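Local coordinates for Alpha/beta hydrolase fold protein (Ochrobactrum, PDB 4G9E) that probably hydrolyses the lactone ring of N-acyl homoserine lactones, as an AHL-lactonase of the alpha/beta-hydrolase fold that binds N-butanoyl homoserine, at residues T2-T10 and I15-E23. Numbering follows the deposited sequence.
Sequences TINYHELET and IAVRESEGE
Val17 and Leu8 meet at the packed end of a beta hairpin, Leu8 CD1 lying 3.9 Å from Val17 CG2, and the ladder beneath them illustrates how an antiparallel edge is built. His6 with Val17, Leu8 with Ile15 and Asn4 with Glu19 are hydrogen-bonded pairs, each joined by two backbone bonds, while Tyr5–Arg18 and Glu7–Ala16 are the non-hydrogen-bonded pairs between them. Val17 CG1 stands anti to the backbone N (chi1 -179°), which puts CG2 beside the N and on the side of Leu8; Val17 CB sits 4.2 Å from the centroid of the His6 ring, a CH-pi contact over one face. Farther along, Ile15 CD1 comes 3.7 Å from Thr10 OG1, whose hydroxyl also bonds Gly13 in the turn.

On the other face Tyr5 and Glu7 are exposed, over the buried Ala16 and Arg18. The Tyr5 ring reaches across to strand 15-19, its CE1 3.7 Å from Ala16 CB and Arg18 CG at its edge, near its plane. Tyr5 OH donates to the anti lone pair of Glu7 OE2 (2.7 Å), which ties the phenol to the next residue but one of its own strand; Glu7 OE1 pairs with Arg14. Near the chain start the contact is solvent-bridged. Asn4 ND2 gives Glu21 OE2 a long bond of 3.2 Å, with amide and carboxylate planes 59° apart; two waters join Thr2 to Glu21, and a third joins Asn4 ND2 to Ser20 O.

Within the alpha/beta-hydrolase sheet, strand 4-10 is outermost and strand 13-19 pairs on its other side with strand 52-57; Arg18 makes a salt bridge to Asp58, just beyond that strand, and Glu19 one to Arg53 within it. Helix 77-91 lies against His6, Leu8, Thr10 and Ile15, whereas helix 41-45 packs on Ile3 and Arg18, on the face that carries Arg18.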
loop_
_atom_site.group_PDB
_atom_site.type_symbol
_atom_site.label_atom_id
_atom_site.label_comp_id
_atom_site.label_asym_id
_atom_site.label_seq_id
_atom_site.Cartn_x
_atom_site.Cartn_y
_atom_site.Cartn_z
ATOM N N THR A 2 -2.061 14.971 -17.706
ATOM C CA THR A 2 -2.469 13.737 -18.331
ATOM C C THR A 2 -1.940 12.537 -17.522
ATOM O O THR A 2 -0.775 12.477 -17.251
ATOM C CB THR A 2 -1.852 13.726 -19.704
ATOM O OG1 THR A 2 -2.174 14.961 -20.385
ATOM C CG2 THR A 2 -2.393 12.655 -20.453
ATOM N N ILE A 3 -2.822 11.638 -17.143
ATOM C CA ILE A 3 -2.403 10.373 -16.559
ATOM C C ILE A 3 -2.397 9.334 -17.659
ATOM O O ILE A 3 -3.386 9.175 -18.379
ATOM C CB ILE A 3 -3.355 9.911 -15.449
ATOM C CG1 ILE A 3 -3.435 10.969 -14.351
ATOM C CG2 ILE A 3 -2.899 8.574 -14.877
ATOM C CD1 ILE A 3 -2.086 11.375 -13.795
ATOM N N ASN A 4 -1.279 8.634 -17.797
ATOM C CA ASN A 4 -1.157 7.613 -18.820
ATOM C C ASN A 4 -1.506 6.243 -18.268
ATOM O O ASN A 4 -0.878 5.763 -17.325
ATOM C CB ASN A 4 0.241 7.643 -19.429
ATOM C CG ASN A 4 0.471 8.887 -20.269
ATOM O OD1 ASN A 4 -0.353 9.237 -21.119
ATOM N ND2 ASN A 4 1.578 9.576 -20.019
ATOM N N TYR A 5 -2.532 5.644 -18.860
ATOM C CA TYR A 5 -3.017 4.334 -18.467
ATOM C C TYR A 5 -2.559 3.305 -19.485
ATOM O O TYR A 5 -2.661 3.526 -20.693
ATOM C CB TYR A 5 -4.544 4.343 -18.405
ATOM C CG TYR A 5 -5.148 2.988 -18.126
ATOM C CD1 TYR A 5 -5.450 2.599 -16.830
ATOM C CD2 TYR A 5 -5.408 2.094 -19.158
ATOM C CE1 TYR A 5 -6.000 1.362 -16.564
ATOM C CE2 TYR A 5 -5.954 0.851 -18.901
ATOM C CZ TYR A 5 -6.247 0.492 -17.603
ATOM O OH TYR A 5 -6.794 -0.742 -17.339
ATOM N N HIS A 6 -2.057 2.178 -19.003
ATOM C CA HIS A 6 -1.739 1.085 -19.904
ATOM C C HIS A 6 -1.749 -0.238 -19.155
ATOM O O HIS A 6 -1.762 -0.259 -17.932
ATOM C CB HIS A 6 -0.420 1.340 -20.651
ATOM C CG HIS A 6 0.788 1.399 -19.767
ATOM N ND1 HIS A 6 1.004 2.410 -18.855
ATOM C CD2 HIS A 6 1.863 0.580 -19.682
ATOM C CE1 HIS A 6 2.152 2.200 -18.234
ATOM N NE2 HIS A 6 2.693 1.098 -18.720
ATOM N N GLU A 7 -1.780 -1.341 -19.891
ATOM C CA GLU A 7 -1.881 -2.657 -19.277
ATOM C C GLU A 7 -0.678 -3.517 -19.624
ATOM O O GLU A 7 -0.162 -3.467 -20.740
ATOM C CB GLU A 7 -3.190 -3.332 -19.692
ATOM C CG GLU A 7 -4.405 -2.579 -19.175
ATOM C CD GLU A 7 -5.703 -3.006 -19.817
ATOM O OE1 GLU A 7 -5.672 -3.786 -20.795
ATOM O OE2 GLU A 7 -6.763 -2.554 -19.336
ATOM N N LEU A 8 -0.228 -4.287 -18.639
ATOM C CA LEU A 8 0.904 -5.185 -18.805
ATOM C C LEU A 8 0.448 -6.631 -18.743
ATOM O O LEU A 8 -0.332 -7.004 -17.872
ATOM C CB LEU A 8 1.923 -4.960 -17.694
ATOM C CG LEU A 8 2.584 -3.587 -17.600
ATOM C CD1 LEU A 8 3.497 -3.524 -16.380
ATOM C CD2 LEU A 8 3.356 -3.272 -18.875
ATOM N N GLU A 9 0.950 -7.446 -19.663
ATOM C CA GLU A 9 0.740 -8.881 -19.588
ATOM C C GLU A 9 1.835 -9.476 -18.714
ATOM O O GLU A 9 3.001 -9.531 -19.112
ATOM C CB GLU A 9 0.758 -9.509 -20.984
ATOM C CG GLU A 9 -0.435 -9.130 -21.848
ATOM C CD GLU A 9 -1.750 -9.686 -21.323
ATOM O OE1 GLU A 9 -1.721 -10.558 -20.427
ATOM O OE2 GLU A 9 -2.815 -9.250 -21.811
ATOM N N THR A 10 1.464 -9.907 -17.513
ATOM C CA THR A 10 2.433 -10.464 -16.583
ATOM C C THR A 10 2.114 -11.915 -16.303
ATOM O O THR A 10 1.067 -12.426 -16.703
ATOM C CB THR A 10 2.457 -9.713 -15.228
ATOM O OG1 THR A 10 1.335 -10.115 -14.425
ATOM C CG2 THR A 10 2.449 -8.197 -15.440
ATOM N N ILE A 15 -2.136 -6.627 -15.794
ATOM C CA ILE A 15 -2.124 -5.638 -14.727
ATOM C C ILE A 15 -2.247 -4.220 -15.275
ATOM O O ILE A 15 -1.498 -3.804 -16.161
ATOM C CB ILE A 15 -0.879 -5.793 -13.826
ATOM C CG1 ILE A 15 -0.954 -7.127 -13.076
ATOM C CG2 ILE A 15 -0.768 -4.625 -12.852
ATOM C CD1 ILE A 15 0.247 -7.419 -12.210
ATOM N N ALA A 16 -3.225 -3.494 -14.744
ATOM C CA ALA A 16 -3.455 -2.109 -15.127
ATOM C C ALA A 16 -2.456 -1.203 -14.412
ATOM O O ALA A 16 -2.194 -1.380 -13.220
ATOM C CB ALA A 16 -4.870 -1.708 -14.777
ATOM N N VAL A 17 -1.914 -0.227 -15.138
ATOM C CA VAL A 17 -0.920 0.696 -14.599
ATOM C C VAL A 17 -1.277 2.134 -14.964
ATOM O O VAL A 17 -1.552 2.430 -16.123
ATOM C CB VAL A 17 0.488 0.395 -15.161
ATOM C CG1 VAL A 17 1.511 1.355 -14.580
ATOM C CG2 VAL A 17 0.887 -1.047 -14.870
ATOM N N ARG A 18 -1.281 3.015 -13.969
ATOM C CA ARG A 18 -1.461 4.446 -14.194
ATOM C C ARG A 18 -0.146 5.124 -13.898
ATOM O O ARG A 18 0.482 4.823 -12.888
ATOM C CB ARG A 18 -2.508 5.009 -13.238
ATOM C CG ARG A 18 -3.877 4.425 -13.412
ATOM C CD ARG A 18 -4.757 4.726 -12.215
ATOM N NE ARG A 18 -5.941 3.881 -12.246
ATOM C CZ ARG A 18 -5.955 2.611 -11.850
ATOM N NH1 ARG A 18 -4.852 2.043 -11.379
ATOM N NH2 ARG A 18 -7.076 1.908 -11.925
ATOM N N GLU A 19 0.261 6.049 -14.760
ATOM C CA GLU A 19 1.486 6.799 -14.527
ATOM C C GLU A 19 1.257 8.280 -14.761
ATOM O O GLU A 19 0.608 8.682 -15.732
ATOM C CB GLU A 19 2.610 6.339 -15.453
ATOM C CG GLU A 19 2.995 4.888 -15.294
ATOM C CD GLU A 19 4.183 4.497 -16.149
ATOM O OE1 GLU A 19 5.192 5.228 -16.139
ATOM O OE2 GLU A 19 4.109 3.462 -16.836
ATOM N N SER A 20 1.802 9.100 -13.875
ATOM C CA SER A 20 1.845 10.531 -14.125
ATOM C C SER A 20 2.977 10.846 -15.108
ATOM O O SER A 20 3.792 9.978 -15.434
ATOM C CB SER A 20 2.051 11.296 -12.821
ATOM O OG SER A 20 3.392 11.183 -12.375
ATOM N N GLU A 21 3.022 12.087 -15.582
ATOM C CA GLU A 21 4.049 12.507 -16.531
ATOM C C GLU A 21 5.212 13.235 -15.862
ATOM O O GLU A 21 6.014 13.872 -16.532
ATOM C CB GLU A 21 3.439 13.341 -17.663
ATOM C CG GLU A 21 2.503 12.521 -18.544
ATOM C CD GLU A 21 1.940 13.296 -19.717
ATOM O OE1 GLU A 21 1.664 14.503 -19.561
ATOM O OE2 GLU A 21 1.769 12.688 -20.798
ATOM N N GLY A 22 5.320 13.123 -14.543
ATOM C CA GLY A 22 6.435 13.723 -13.835
ATOM C C GLY A 22 7.781 13.245 -14.346
ATOM O O GLY A 22 7.955 12.064 -14.658
ATOM N N GLU A 23 8.729 14.173 -14.424
ATOM C CA GLU A 23 10.076 13.901 -14.923
ATOM C C GLU A 23 11.016 13.396 -13.840
ATOM O O GLU A 23 12.110 12.926 -14.138
ATOM C CB GLU A 23 10.688 15.174 -15.509
ATOM C CG GLU A 23 10.103 15.617 -16.824
ATOM C CD GLU A 23 10.786 16.861 -17.357
ATOM O OE1 GLU A 23 11.337 17.642 -16.550
ATOM O OE2 GLU A 23 10.777 17.058 -18.587
HETATM O O HOH W 1 0.855 13.758 -15.194
HETATM O O HOH W 2 0.622 15.885 -17.537
HETATM O O HOH W 3 3.506 8.793 -18.110
#